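Local coordinates for protein phosphoheptose isomerase (Neisseria gonorrhoeae, PDB 5I01) that catalyses the isomerisation of sedoheptulose 7-phosphate to D-glycero-D-manno-heptose 7-phosphate, the opening step of heptose biosynthesis, as a zinc-binding homotetramer, at residues A11-E16 and H170-R175; A36-Q41 and D141-A146; G47-C52 and G115-G120; H63-M68 and A81-T86; G99-F104 and N126-I131. The protein carries 1 engineered substitution. All coordinates share one frame; numbering follows the deposited sequence.

Contact 1: residues A11-E16 and H170-R175; sequences AAHFAE and HPRTAR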
# COMPACT_ATOMS: atom_id res chain seq x y z
N ALA A 11 2.58 16.94 -28.29
CA ALA A 11 1.75 18.13 -28.57
C ALA A 11 0.27 17.77 -28.64
O ALA A 11 -0.56 18.45 -28.04
CB ALA A 11 2.17 18.81 -29.87
N ALA A 12 -0.03 16.69 -29.36
CA ALA A 12 -1.39 16.16 -29.49
C ALA A 12 -2.03 15.81 -28.15
O ALA A 12 -3.21 16.08 -27.94
CB ALA A 12 -1.41 14.97 -30.43
N HIS A 13 -1.25 15.22 -27.24
CA HIS A 13 -1.71 14.91 -25.88
C HIS A 13 -2.16 16.13 -25.09
O HIS A 13 -3.25 16.12 -24.51
CB HIS A 13 -0.63 14.19 -25.08
CG HIS A 13 -0.61 12.72 -25.32
ND1 HIS A 13 -1.29 11.84 -24.51
CD2 HIS A 13 0.00 11.97 -26.26
CE1 HIS A 13 -1.09 10.61 -24.95
NE2 HIS A 13 -0.31 10.66 -26.01
N PHE A 14 -1.31 17.16 -25.04
CA PHE A 14 -1.67 18.47 -24.46
C PHE A 14 -2.94 19.07 -25.08
O PHE A 14 -3.87 19.46 -24.35
CB PHE A 14 -0.52 19.48 -24.63
CG PHE A 14 0.55 19.38 -23.58
CD1 PHE A 14 0.39 20.01 -22.34
CD2 PHE A 14 1.73 18.69 -23.83
CE1 PHE A 14 1.38 19.93 -21.37
CE2 PHE A 14 2.72 18.61 -22.86
CZ PHE A 14 2.55 19.23 -21.63
N ALA A 15 -2.98 19.14 -26.41
CA ALA A 15 -4.14 19.73 -27.11
C ALA A 15 -5.40 18.95 -26.81
O ALA A 15 -6.44 19.54 -26.47
CB ALA A 15 -3.90 19.81 -28.61
N GLU A 16 -5.32 17.62 -26.88
CA GLU A 16 -6.44 16.76 -26.54
C GLU A 16 -6.89 16.97 -25.08
O GLU A 16 -8.09 17.04 -24.82
CB GLU A 16 -6.14 15.29 -26.81
CG GLU A 16 -7.39 14.41 -26.88
CD GLU A 16 -7.11 12.92 -26.95
OE1 GLU A 16 -6.13 12.47 -26.32
OE2 GLU A 16 -7.88 12.19 -27.61
N HIS A 170 -15.88 11.71 -22.54
CA HIS A 170 -14.71 11.53 -23.40
C HIS A 170 -14.41 10.05 -23.59
O HIS A 170 -14.64 9.27 -22.68
CB HIS A 170 -13.49 12.26 -22.81
CG HIS A 170 -12.46 12.60 -23.85
ND1 HIS A 170 -11.46 11.73 -24.20
CD2 HIS A 170 -12.32 13.68 -24.65
CE1 HIS A 170 -10.73 12.26 -25.16
NE2 HIS A 170 -11.22 13.45 -25.45
N PRO A 171 -13.95 9.65 -24.79
CA PRO A 171 -13.65 8.23 -25.02
C PRO A 171 -12.38 7.68 -24.34
O PRO A 171 -12.37 6.54 -23.86
CB PRO A 171 -13.49 8.15 -26.54
CG PRO A 171 -13.12 9.52 -26.96
CD PRO A 171 -13.92 10.40 -26.05
N ARG A 172 -11.30 8.45 -24.37
CA ARG A 172 -9.99 7.99 -23.91
C ARG A 172 -9.76 8.01 -22.37
O ARG A 172 -9.89 9.05 -21.70
CB ARG A 172 -8.90 8.77 -24.64
CG ARG A 172 -7.59 8.03 -24.78
CD ARG A 172 -6.65 8.76 -25.74
NE ARG A 172 -5.27 8.26 -25.67
CZ ARG A 172 -4.29 8.65 -26.49
NH1 ARG A 172 -4.51 9.54 -27.44
NH2 ARG A 172 -3.07 8.13 -26.34
N THR A 173 -9.43 6.84 -21.85
CA THR A 173 -9.10 6.60 -20.44
C THR A 173 -8.15 7.62 -19.81
O THR A 173 -8.43 8.16 -18.74
CB THR A 173 -8.47 5.20 -20.31
OG1 THR A 173 -9.30 4.26 -21.00
CG2 THR A 173 -8.33 4.78 -18.84
N ALA A 174 -7.02 7.88 -20.47
CA ALA A 174 -6.05 8.85 -20.01
C ALA A 174 -6.66 10.24 -19.81
O ALA A 174 -6.42 10.88 -18.79
CB ALA A 174 -4.87 8.91 -20.98
N ARG A 175 -7.48 10.70 -20.74
CA ARG A 175 -8.15 12.01 -20.60
C ARG A 175 -9.18 12.01 -19.46
O ARG A 175 -9.37 13.02 -18.79
CB ARG A 175 -8.83 12.41 -21.90
CG ARG A 175 -7.89 12.50 -23.10
CD ARG A 175 -6.93 13.66 -22.98
NE ARG A 175 -5.70 13.32 -22.28
CZ ARG A 175 -4.67 12.64 -22.80
NH1 ARG A 175 -3.59 12.41 -22.05
NH2 ARG A 175 -4.69 12.19 -24.05

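Contact 2: residues A36-Q41 and D141-A146; sequences AELMLQ and DMHVIA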
# COMPACT_ATOMS: atom_id res chain seq x y z
N ALA A 36 -19.73 18.04 -3.82
CA ALA A 36 -19.07 18.68 -2.70
C ALA A 36 -20.05 19.00 -1.56
O ALA A 36 -19.73 18.76 -0.38
CB ALA A 36 -18.38 19.95 -3.17
N GLU A 37 -21.22 19.53 -1.91
CA GLU A 37 -22.28 19.81 -0.93
C GLU A 37 -22.65 18.55 -0.16
O GLU A 37 -22.75 18.58 1.07
CB GLU A 37 -23.53 20.41 -1.61
CG GLU A 37 -23.38 21.90 -1.97
CD GLU A 37 -24.54 22.48 -2.79
OE1 GLU A 37 -25.34 21.72 -3.39
OE2 GLU A 37 -24.63 23.74 -2.86
N LEU A 38 -22.83 17.45 -0.89
CA LEU A 38 -23.12 16.15 -0.28
C LEU A 38 -22.03 15.66 0.69
O LEU A 38 -22.35 15.10 1.74
CB LEU A 38 -23.34 15.09 -1.37
CG LEU A 38 -23.64 13.67 -0.89
CD1 LEU A 38 -24.81 13.67 0.08
CD2 LEU A 38 -23.92 12.77 -2.08
N MET A 39 -20.77 15.87 0.34
CA MET A 39 -19.65 15.52 1.23
C MET A 39 -19.58 16.42 2.49
O MET A 39 -19.24 15.94 3.56
CB MET A 39 -18.31 15.52 0.47
CG MET A 39 -18.13 14.33 -0.46
SD MET A 39 -16.49 14.21 -1.21
CE MET A 39 -16.58 15.61 -2.30
N LEU A 40 -19.90 17.71 2.34
CA LEU A 40 -20.00 18.64 3.48
C LEU A 40 -21.10 18.28 4.47
O LEU A 40 -20.90 18.39 5.67
CB LEU A 40 -20.25 20.07 2.99
CG LEU A 40 -19.08 20.77 2.32
CD1 LEU A 40 -19.59 21.89 1.42
CD2 LEU A 40 -18.08 21.28 3.36
N GLN A 41 -22.26 17.90 3.94
CA GLN A 41 -23.40 17.43 4.75
C GLN A 41 -23.02 16.17 5.55
O GLN A 41 -23.30 16.07 6.75
CB GLN A 41 -24.60 17.14 3.84
CG GLN A 41 -25.88 16.67 4.52
CD GLN A 41 -26.89 16.08 3.53
OE1 GLN A 41 -26.58 15.15 2.76
NE2 GLN A 41 -28.11 16.60 3.56
N ASP A 141 -27.57 2.30 3.23
CA ASP A 141 -28.14 3.66 3.25
C ASP A 141 -27.07 4.78 3.23
O ASP A 141 -27.16 5.78 3.97
CB ASP A 141 -29.11 3.82 4.43
CG ASP A 141 -30.27 2.84 4.36
OD1 ASP A 141 -31.05 2.88 3.38
OD2 ASP A 141 -30.40 2.02 5.28
N MET A 142 -26.07 4.57 2.37
CA MET A 142 -25.04 5.56 2.08
C MET A 142 -25.35 6.18 0.72
O MET A 142 -25.91 5.53 -0.16
CB MET A 142 -23.66 4.89 1.99
CG MET A 142 -23.13 4.25 3.25
SD MET A 142 -21.71 3.17 2.92
CE MET A 142 -20.50 4.32 2.27
N HIS A 143 -24.95 7.44 0.54
CA HIS A 143 -25.09 8.12 -0.75
C HIS A 143 -23.83 7.87 -1.57
O HIS A 143 -22.78 7.58 -1.02
CB HIS A 143 -25.33 9.61 -0.53
CG HIS A 143 -26.40 9.91 0.46
ND1 HIS A 143 -27.68 9.39 0.35
CD2 HIS A 143 -26.39 10.64 1.60
CE1 HIS A 143 -28.41 9.81 1.37
NE2 HIS A 143 -27.65 10.57 2.14
N VAL A 144 -23.95 7.98 -2.89
CA VAL A 144 -22.86 7.62 -3.81
C VAL A 144 -22.49 8.81 -4.68
O VAL A 144 -23.36 9.56 -5.11
CB VAL A 144 -23.21 6.37 -4.66
CG1 VAL A 144 -22.10 6.01 -5.65
CG2 VAL A 144 -23.46 5.19 -3.75
N ILE A 145 -21.18 8.99 -4.91
CA ILE A 145 -20.67 9.93 -5.90
C ILE A 145 -19.84 9.13 -6.88
O ILE A 145 -18.79 8.59 -6.51
CB ILE A 145 -19.83 11.05 -5.26
CG1 ILE A 145 -20.68 11.89 -4.30
CG2 ILE A 145 -19.20 11.96 -6.33
CD1 ILE A 145 -19.89 12.77 -3.36
N ALA A 146 -20.32 9.02 -8.11
CA ALA A 146 -19.65 8.24 -9.13
C ALA A 146 -18.80 9.16 -9.99
O ALA A 146 -19.30 10.17 -10.50
CB ALA A 146 -20.68 7.52 -9.99

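Contact 3: residues G47-C52 and G115-G120; sequences GKILAC and GDVLVG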
# COMPACT_ATOMS: atom_id res chain seq x y z
N GLY A 47 -20.10 11.92 9.67
CA GLY A 47 -19.96 10.80 8.73
C GLY A 47 -18.54 10.73 8.16
O GLY A 47 -17.68 11.58 8.48
N LYS A 48 -18.32 9.72 7.32
CA LYS A 48 -17.05 9.56 6.61
C LYS A 48 -17.25 9.24 5.13
O LYS A 48 -18.33 8.83 4.73
CB LYS A 48 -16.17 8.49 7.30
CG LYS A 48 -16.75 7.09 7.38
CD LYS A 48 -15.90 6.24 8.32
CE LYS A 48 -16.44 4.83 8.50
NZ LYS A 48 -17.85 4.81 8.98
N ILE A 49 -16.20 9.49 4.34
CA ILE A 49 -16.20 9.20 2.91
C ILE A 49 -15.26 8.02 2.63
O ILE A 49 -14.10 8.05 2.99
CB ILE A 49 -15.74 10.42 2.07
CG1 ILE A 49 -16.61 11.65 2.40
CG2 ILE A 49 -15.83 10.11 0.58
CD1 ILE A 49 -15.92 12.66 3.27
N LEU A 50 -15.79 6.99 1.96
CA LEU A 50 -15.00 5.88 1.44
C LEU A 50 -14.78 6.11 -0.06
O LEU A 50 -15.70 6.51 -0.76
CB LEU A 50 -15.73 4.57 1.66
CG LEU A 50 -16.26 4.33 3.08
CD1 LEU A 50 -16.89 2.94 3.16
CD2 LEU A 50 -15.16 4.48 4.11
N ALA A 51 -13.55 5.86 -0.54
CA ALA A 51 -13.22 5.98 -1.96
C ALA A 51 -12.70 4.66 -2.49
O ALA A 51 -11.99 3.95 -1.78
CB ALA A 51 -12.20 7.08 -2.17
N CYS A 52 -13.06 4.33 -3.73
CA CYS A 52 -12.49 3.15 -4.39
C CYS A 52 -12.42 3.29 -5.92
O CYS A 52 -13.13 4.11 -6.53
CB CYS A 52 -13.29 1.91 -4.02
SG CYS A 52 -14.90 1.79 -4.82
N GLY A 115 -25.58 7.31 6.17
CA GLY A 115 -25.15 8.70 6.00
C GLY A 115 -23.75 8.92 5.44
O GLY A 115 -23.45 10.04 5.02
N ASP A 116 -22.89 7.89 5.43
CA ASP A 116 -21.54 7.97 4.85
C ASP A 116 -21.62 8.11 3.33
O ASP A 116 -22.70 8.03 2.74
CB ASP A 116 -20.69 6.73 5.18
CG ASP A 116 -20.27 6.66 6.64
OD1 ASP A 116 -20.25 7.70 7.32
OD2 ASP A 116 -19.93 5.54 7.09
N VAL A 117 -20.48 8.34 2.70
CA VAL A 117 -20.42 8.57 1.26
C VAL A 117 -19.38 7.67 0.62
O VAL A 117 -18.25 7.60 1.09
CB VAL A 117 -20.15 10.05 0.97
CG1 VAL A 117 -19.78 10.28 -0.49
CG2 VAL A 117 -21.39 10.87 1.32
N LEU A 118 -19.79 6.96 -0.43
CA LEU A 118 -18.90 6.21 -1.27
C LEU A 118 -18.63 7.01 -2.53
O LEU A 118 -19.57 7.41 -3.23
CB LEU A 118 -19.52 4.87 -1.67
CG LEU A 118 -18.73 3.97 -2.64
CD1 LEU A 118 -17.39 3.59 -2.05
CD2 LEU A 118 -19.51 2.72 -3.00
N VAL A 119 -17.34 7.23 -2.80
CA VAL A 119 -16.89 7.80 -4.06
C VAL A 119 -16.33 6.66 -4.87
O VAL A 119 -15.24 6.19 -4.59
CB VAL A 119 -15.82 8.88 -3.84
CG1 VAL A 119 -15.28 9.39 -5.18
CG2 VAL A 119 -16.39 10.02 -3.01
N GLY A 120 -17.08 6.21 -5.87
CA GLY A 120 -16.64 5.12 -6.74
C GLY A 120 -16.06 5.69 -8.01
O GLY A 120 -16.72 6.48 -8.67
O HOH W 1 -18.88 7.76 10.03

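Contact 4: residues H63-M68 and A81-T86; sequences HFAAEM and AVALTT. With ZN (zinc ion), chain E.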
# COMPACT_ATOMS: atom_id res chain seq x y z
N HIS A 63 -5.13 9.43 -3.33
CA HIS A 63 -4.83 10.87 -3.49
C HIS A 63 -5.93 11.73 -2.82
O HIS A 63 -5.64 12.60 -2.01
CB HIS A 63 -4.72 11.22 -4.98
CG HIS A 63 -4.21 12.59 -5.29
ND1 HIS A 63 -3.37 12.83 -6.36
CD2 HIS A 63 -4.43 13.80 -4.73
CE1 HIS A 63 -3.09 14.12 -6.43
NE2 HIS A 63 -3.72 14.73 -5.45
N PHE A 64 -7.19 11.47 -3.17
CA PHE A 64 -8.34 12.11 -2.52
C PHE A 64 -8.33 11.97 -0.99
O PHE A 64 -8.41 12.96 -0.29
CB PHE A 64 -9.64 11.55 -3.07
CG PHE A 64 -10.84 11.97 -2.31
CD1 PHE A 64 -11.25 13.30 -2.32
CD2 PHE A 64 -11.57 11.05 -1.56
CE1 PHE A 64 -12.37 13.71 -1.61
CE2 PHE A 64 -12.69 11.45 -0.84
CZ PHE A 64 -13.09 12.78 -0.87
N ALA A 65 -8.24 10.75 -0.50
CA ALA A 65 -8.22 10.47 0.94
C ALA A 65 -7.05 11.13 1.67
O ALA A 65 -7.21 11.62 2.78
CB ALA A 65 -8.23 8.97 1.20
N ALA A 66 -5.88 11.14 1.05
CA ALA A 66 -4.70 11.80 1.63
C ALA A 66 -4.83 13.33 1.78
O ALA A 66 -4.33 13.92 2.75
CB ALA A 66 -3.45 11.44 0.84
N GLU A 67 -5.50 13.98 0.83
CA GLU A 67 -5.78 15.42 0.96
C GLU A 67 -6.89 15.75 2.00
O GLU A 67 -6.93 16.86 2.51
CB GLU A 67 -6.05 16.04 -0.40
CG GLU A 67 -4.77 16.09 -1.23
CD GLU A 67 -4.91 16.85 -2.52
OE1 GLU A 67 -6.05 16.99 -3.01
OE2 GLU A 67 -3.88 17.30 -3.06
N MET A 68 -7.74 14.79 2.33
CA MET A 68 -8.70 14.96 3.43
C MET A 68 -8.04 14.78 4.80
O MET A 68 -8.32 15.53 5.71
CB MET A 68 -9.88 13.97 3.29
CG MET A 68 -10.78 14.16 2.06
SD MET A 68 -11.55 15.79 1.94
CE MET A 68 -13.24 15.37 1.51
N ALA A 81 -11.89 10.35 5.92
CA ALA A 81 -11.88 9.73 4.60
C ALA A 81 -10.89 8.58 4.51
O ALA A 81 -9.72 8.74 4.87
CB ALA A 81 -11.59 10.77 3.54
N VAL A 82 -11.37 7.42 4.03
CA VAL A 82 -10.59 6.19 3.89
C VAL A 82 -10.62 5.72 2.43
O VAL A 82 -11.69 5.55 1.86
CB VAL A 82 -11.16 5.07 4.81
CG1 VAL A 82 -10.29 3.81 4.75
CG2 VAL A 82 -11.28 5.55 6.25
N ALA A 83 -9.46 5.50 1.83
CA ALA A 83 -9.42 4.84 0.53
C ALA A 83 -9.49 3.35 0.78
O ALA A 83 -8.79 2.84 1.64
CB ALA A 83 -8.14 5.20 -0.21
N LEU A 84 -10.33 2.64 0.03
CA LEU A 84 -10.47 1.19 0.17
C LEU A 84 -9.50 0.41 -0.72
O LEU A 84 -9.61 -0.81 -0.86
CB LEU A 84 -11.90 0.77 -0.17
CG LEU A 84 -13.02 1.47 0.58
CD1 LEU A 84 -14.35 0.92 0.08
CD2 LEU A 84 -12.90 1.29 2.08
N THR A 85 -8.51 1.09 -1.29
CA THR A 85 -7.60 0.51 -2.27
C THR A 85 -6.17 0.38 -1.75
O THR A 85 -5.28 0.18 -2.53
CB THR A 85 -7.58 1.39 -3.55
OG1 THR A 85 -7.20 2.73 -3.21
CG2 THR A 85 -8.96 1.44 -4.20
N THR A 86 -5.96 0.50 -0.43
CA THR A 86 -4.62 0.55 0.15
C THR A 86 -4.20 -0.71 0.93
O THR A 86 -3.01 -1.09 0.90
CB THR A 86 -4.47 1.75 1.12
OG1 THR A 86 -5.45 1.65 2.16
CG2 THR A 86 -4.63 3.07 0.40
ZN ZN E . -3.56 16.85 -5.02

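Contact 5: residues G99-F104 and N126-I131; sequences GFDHVF and NSANVI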
# COMPACT_ATOMS: atom_id res chain seq x y z
N GLY A 99 -13.16 -13.61 -4.41
CA GLY A 99 -13.10 -13.21 -5.82
C GLY A 99 -12.92 -11.72 -5.93
O GLY A 99 -13.32 -10.97 -5.05
N PHE A 100 -12.31 -11.29 -7.03
CA PHE A 100 -11.90 -9.89 -7.18
C PHE A 100 -13.06 -8.88 -7.16
O PHE A 100 -12.86 -7.74 -6.76
CB PHE A 100 -11.05 -9.70 -8.45
CG PHE A 100 -10.40 -8.35 -8.53
CD1 PHE A 100 -9.40 -7.98 -7.62
CD2 PHE A 100 -10.80 -7.42 -9.48
CE1 PHE A 100 -8.81 -6.73 -7.68
CE2 PHE A 100 -10.21 -6.17 -9.55
CZ PHE A 100 -9.21 -5.82 -8.65
N ASP A 101 -14.26 -9.30 -7.55
CA ASP A 101 -15.41 -8.40 -7.63
C ASP A 101 -15.98 -7.97 -6.26
O ASP A 101 -16.84 -7.08 -6.21
CB ASP A 101 -16.50 -9.03 -8.51
CG ASP A 101 -16.01 -9.37 -9.94
OD1 ASP A 101 -14.85 -9.04 -10.32
OD2 ASP A 101 -16.81 -9.99 -10.69
N HIS A 102 -15.52 -8.59 -5.18
CA HIS A 102 -15.96 -8.25 -3.83
C HIS A 102 -14.88 -7.51 -3.01
O HIS A 102 -15.07 -7.29 -1.81
CB HIS A 102 -16.37 -9.53 -3.09
CG HIS A 102 -17.31 -10.40 -3.86
ND1 HIS A 102 -18.66 -10.14 -3.96
CD2 HIS A 102 -17.09 -11.52 -4.59
CE1 HIS A 102 -19.24 -11.07 -4.71
NE2 HIS A 102 -18.31 -11.92 -5.11
N VAL A 103 -13.77 -7.11 -3.63
CA VAL A 103 -12.68 -6.46 -2.88
C VAL A 103 -13.05 -5.11 -2.26
O VAL A 103 -12.51 -4.76 -1.23
CB VAL A 103 -11.35 -6.33 -3.66
CG1 VAL A 103 -10.78 -7.71 -3.98
CG2 VAL A 103 -11.49 -5.45 -4.91
N PHE A 104 -13.96 -4.37 -2.90
CA PHE A 104 -14.44 -3.08 -2.36
C PHE A 104 -15.75 -3.23 -1.58
O PHE A 104 -15.91 -2.65 -0.50
CB PHE A 104 -14.60 -2.05 -3.48
CG PHE A 104 -13.34 -1.80 -4.28
CD1 PHE A 104 -12.09 -1.73 -3.67
CD2 PHE A 104 -13.41 -1.60 -5.66
CE1 PHE A 104 -10.95 -1.49 -4.42
CE2 PHE A 104 -12.27 -1.36 -6.41
CZ PHE A 104 -11.04 -1.30 -5.79
N ASN A 126 -18.16 0.64 -15.86
CA ASN A 126 -18.49 -0.79 -15.95
C ASN A 126 -17.61 -1.69 -15.06
O ASN A 126 -17.73 -2.92 -15.12
CB ASN A 126 -18.36 -1.27 -17.41
CG ASN A 126 -19.34 -0.56 -18.35
OD1 ASN A 126 -20.52 -0.40 -18.05
ND2 ASN A 126 -18.84 -0.14 -19.50
N SER A 127 -16.77 -1.09 -14.21
CA SER A 127 -15.90 -1.85 -13.31
C SER A 127 -16.74 -2.71 -12.35
O SER A 127 -17.49 -2.17 -11.52
CB SER A 127 -14.99 -0.92 -12.50
OG SER A 127 -13.99 -0.35 -13.32
N ALA A 128 -16.60 -4.03 -12.49
CA ALA A 128 -17.36 -5.01 -11.70
C ALA A 128 -17.24 -4.81 -10.18
O ALA A 128 -18.27 -4.83 -9.48
CB ALA A 128 -16.94 -6.43 -12.07
N ASN A 129 -16.02 -4.60 -9.68
CA ASN A 129 -15.84 -4.38 -8.23
C ASN A 129 -16.37 -3.04 -7.71
O ASN A 129 -16.83 -2.97 -6.56
CB ASN A 129 -14.40 -4.63 -7.74
CG ASN A 129 -13.37 -3.80 -8.47
OD1 ASN A 129 -13.69 -2.91 -9.26
ND2 ASN A 129 -12.10 -4.10 -8.20
N VAL A 130 -16.36 -2.01 -8.55
CA VAL A 130 -16.99 -0.72 -8.21
C VAL A 130 -18.52 -0.79 -8.22
O VAL A 130 -19.17 -0.19 -7.38
CB VAL A 130 -16.51 0.43 -9.11
CG1 VAL A 130 -17.11 1.76 -8.64
CG2 VAL A 130 -14.99 0.48 -9.14
N ILE A 131 -19.09 -1.54 -9.18
CA ILE A 131 -20.55 -1.84 -9.20
C ILE A 131 -21.01 -2.55 -7.91
O ILE A 131 -21.97 -2.11 -7.27
CB ILE A 131 -20.95 -2.71 -10.43
CG1 ILE A 131 -20.82 -1.90 -11.74
CG2 ILE A 131 -22.36 -3.29 -10.27
CD1 ILE A 131 -20.81 -2.76 -13.00
O HOH W 2 -16.21 -5.11 -4.79

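Contact 1: residues A11-E16 and H170-R175
Glu16 OE1 is gripped by two arginines, Arg175 and Arg172, in a salt-bridge network that ties helix 6-27 to the N-terminal end of helix 173-193. The shorter arm is Arg175 NH2 to Glu16 OE1, 2.7 Å, with an N-H...O angle of 146°; it approaches nearly in line with the CD-OE1 bond, and OE1 lies close to the guanidinium plane. Arg172, the N-cap residue of helix 173-193, reaches over with an extended chain, and its NH1 stands 3.5 Å from the same Glu16 OE1. Glu16 CG lies anti to the backbone N (chi1 -162°), and beyond it the chain runs straight out to the arginines. Arg175 instead is bent at chi2 and chi3, and its guanidinium has the carbonyl O of His13 over the centre of one face, while CB of Ala174 lies toward the rim of the opposite face. Its NH1 also makes a weak hydrogen bond to His13 ND1 at 3.4 Å, and a salt bridge to Glu178. The stronger polar partner of His13 is Asp189 of the second subunit, bound through NE2, and the network therefore borders a subunit interface. On the far side of the carboxylate, Glu16 OE2 meets the edge of the His170 imidazole, 3.8 Å from His170 CE1, with ring and carboxylate planes 81° apart.

Contact 2: residues A36-Q41 and D141-A146
Leu38 on helix 29-44 projects onto His143 and Ile145 of strand 143-149, a helix-on-sheet packing of the alpha-beta-alpha sandwich that forms the SIS domain. The short helix and strand axes pass 9.8 Å apart and run roughly antiparallel, at 145°. No hydrogen bond crosses the contact; side chains alone join the two elements.

The aliphatic contacts come first. Leu38 CG is anti to the backbone N (chi1 180°), which sets CG on the strand side, and CD2 then lies 4.0 Å from CG1 of Ile145; the two side chains run past one another in opposite senses. Met39, one residue on, starts out sidelong, and its CG comes to rest 3.7 Å from Ile145 CD1, the two chains meeting roughly at a right angle. Ile145 thus touches two successive helix residues. The Met39 side chain also packs on Met187 and Ile191 of helix 173-193.

The second kind is aliphatic against imidazole. Both Leu38 methyls meet His143, CD2 at the stem, 3.8 Å from His143 CB, and CD1 obliquely at the ring. Beyond the contact, the backbone of His143 pairs with Asp116 and with Leu118 of the neighbouring strand 117-122. The methyl-to-ring approach is 3.7 Å, between Leu38 CD1 and His143 CD2.

Contact 3: residues G47-C52 and G115-G120
Ile49 and Val117 sit side by side on neighbouring parallel strands of the central sheet of the SIS fold, and from here to Gly120 the contact is tightly packed. The backbone ladder alternates regularly: Leu50 N gives a hydrogen bond to Val117 O at 2.7 Å, Val119 N one of equal length to Leu50 O, and Cys52 N one to Val119 O. Between them the CA-H groups of Ile49, Leu118 and Ala51 lean on the same carbonyls. On one face Ile49 CG2 lies 3.6 Å from Val119 CG2, and helix 56-69 covers Ile49 and Ala51 through Phe64. On the other, Leu118 CD1 is 4.1 Å from Cys52 SG, under helix 128-139.

The partly exposed beginning, at Gly47 and Lys48, is polar instead. Asp116 takes the main chain and the side chain of one residue: Lys48 N reaches its OD1 at 2.8 Å from well above the carboxylate plane, and Lys48 NZ forms a salt bridge with OD2 on the syn side. Lys48 CG lies between its backbone N and carbonyl carbon (chi1 61°), beside the carboxylate. Lys48 NZ also bonds Leu111 O, and Arg113 N bonds Asp116 OD2. A water closes this end, donating to Asp116 OD1 at 3.0 Å and accepting from Lys48 NZ at 3.3 Å.

Contact 4: residues H63-M68 and A81-T86
Ala65 and Ala81 bring their CA atoms to 5.2 Å where helix 56-69 packs, nearly antiparallel at 153°, on the short strand 81-83, outermost in the sheet of this chain. Small side chains permit this closeness. The methyl of Ala65 points at the strand and lies against its backbone, with CB 3.7 Å from Ala83 N and 4.0 Å from Ala83 CB. A turn later Met68 adds its stem: Met68 CB is 3.6 Å from Ala81 CB. Met68 CG lies above one face of the Phe64 ring, toward its rim, and the bent chain beyond leads away from the strand.

The side of the helix turned from the strand binds zinc. His63 and Glu67, four residues apart, supply NE2 at 2.2 Å and OE2 at 2.0 Å to the metal; His185 of helix 173-193 and Gln177 of the second subunit complete the site. His63 CG is anti to its backbone N (chi1 -171°), which starts the imidazole on its way to the metal.

Strand 49-52 precedes this helix and strand 81-83 follows it as a parallel neighbour, a beta-alpha-beta crossover. Phe64 packs on Ile49 and Ala51, helix 173-193 packs on Phe64 and Met68, and helix 105-111 meets Val82.

Contact 5: residues G99-F104 and N126-I131
Ala128, the first residue of helix 128-139, places its methyl against Asp101: CB lies 3.7 Å from the carboxylate carbon CG and almost equally far from both oxygens. Just before it, at the N-cap position, Ser127 is predicted to bind substrate. Asn129, next in line, carries most of the contact. Its backbone comes close enough for a CA-H...O contact, with CA 3.5 Å from Asp101 O. Its CG stands between the backbone N and the carbonyl carbon (chi1 56°), and this setting directs the amide among three apolar side chains. ND2 lies 3.1 Å from CE2 of Phe100, 3.3 Å from CE2 of Phe104 and 3.6 Å from CG2 of Val103; the amide plane is tilted 45° to the Phe100 ring and 41° to the Phe104 ring. Val103 CG2 in turn rests over the centre of one face of Phe104. The amide's polar needs are met outside the two segments: OD1 accepts from ND2 of Asn54, a predicted substrate-binding residue. A water links the main chains, donating to Asn129 O at 2.8 Å and accepting from Phe104 N at 3.0 Å, and it also donates to Asp101 O. Val130 turns away, yet its CG2 still lies 4.3 Å from Phe104 CE2. Asn129 thus joins loop 99-104 to the start of helix 128-139, beside what is probably the substrate pocket of this SIS-fold isomerase.

Contacts 2, 3 and 4 share the parallel sheet. Ile145 N of contact 2 probably bonds Leu118 O of contact 3 at 2.8 Å, and Ala51 O of contact 3 probably bonds Leu84 N of contact 4, also at 2.8 Å. On the sheet face that carries Ile49, Met39 SD touches Phe64 CZ of contact 4 at 3.7 Å. Contact 5 joins at the strand ends, where Cys52 CB lies 3.7 Å from Phe104 CG. Contact 4 holds two zinc ligands, and contact 5 holds Ser127, predicted like Asn54 to bind substrate. Contact 1 stands apart, its centre about 26 Å from that of contact 4, yet its Arg175 side chain lies about 8 Å from a bound zinc.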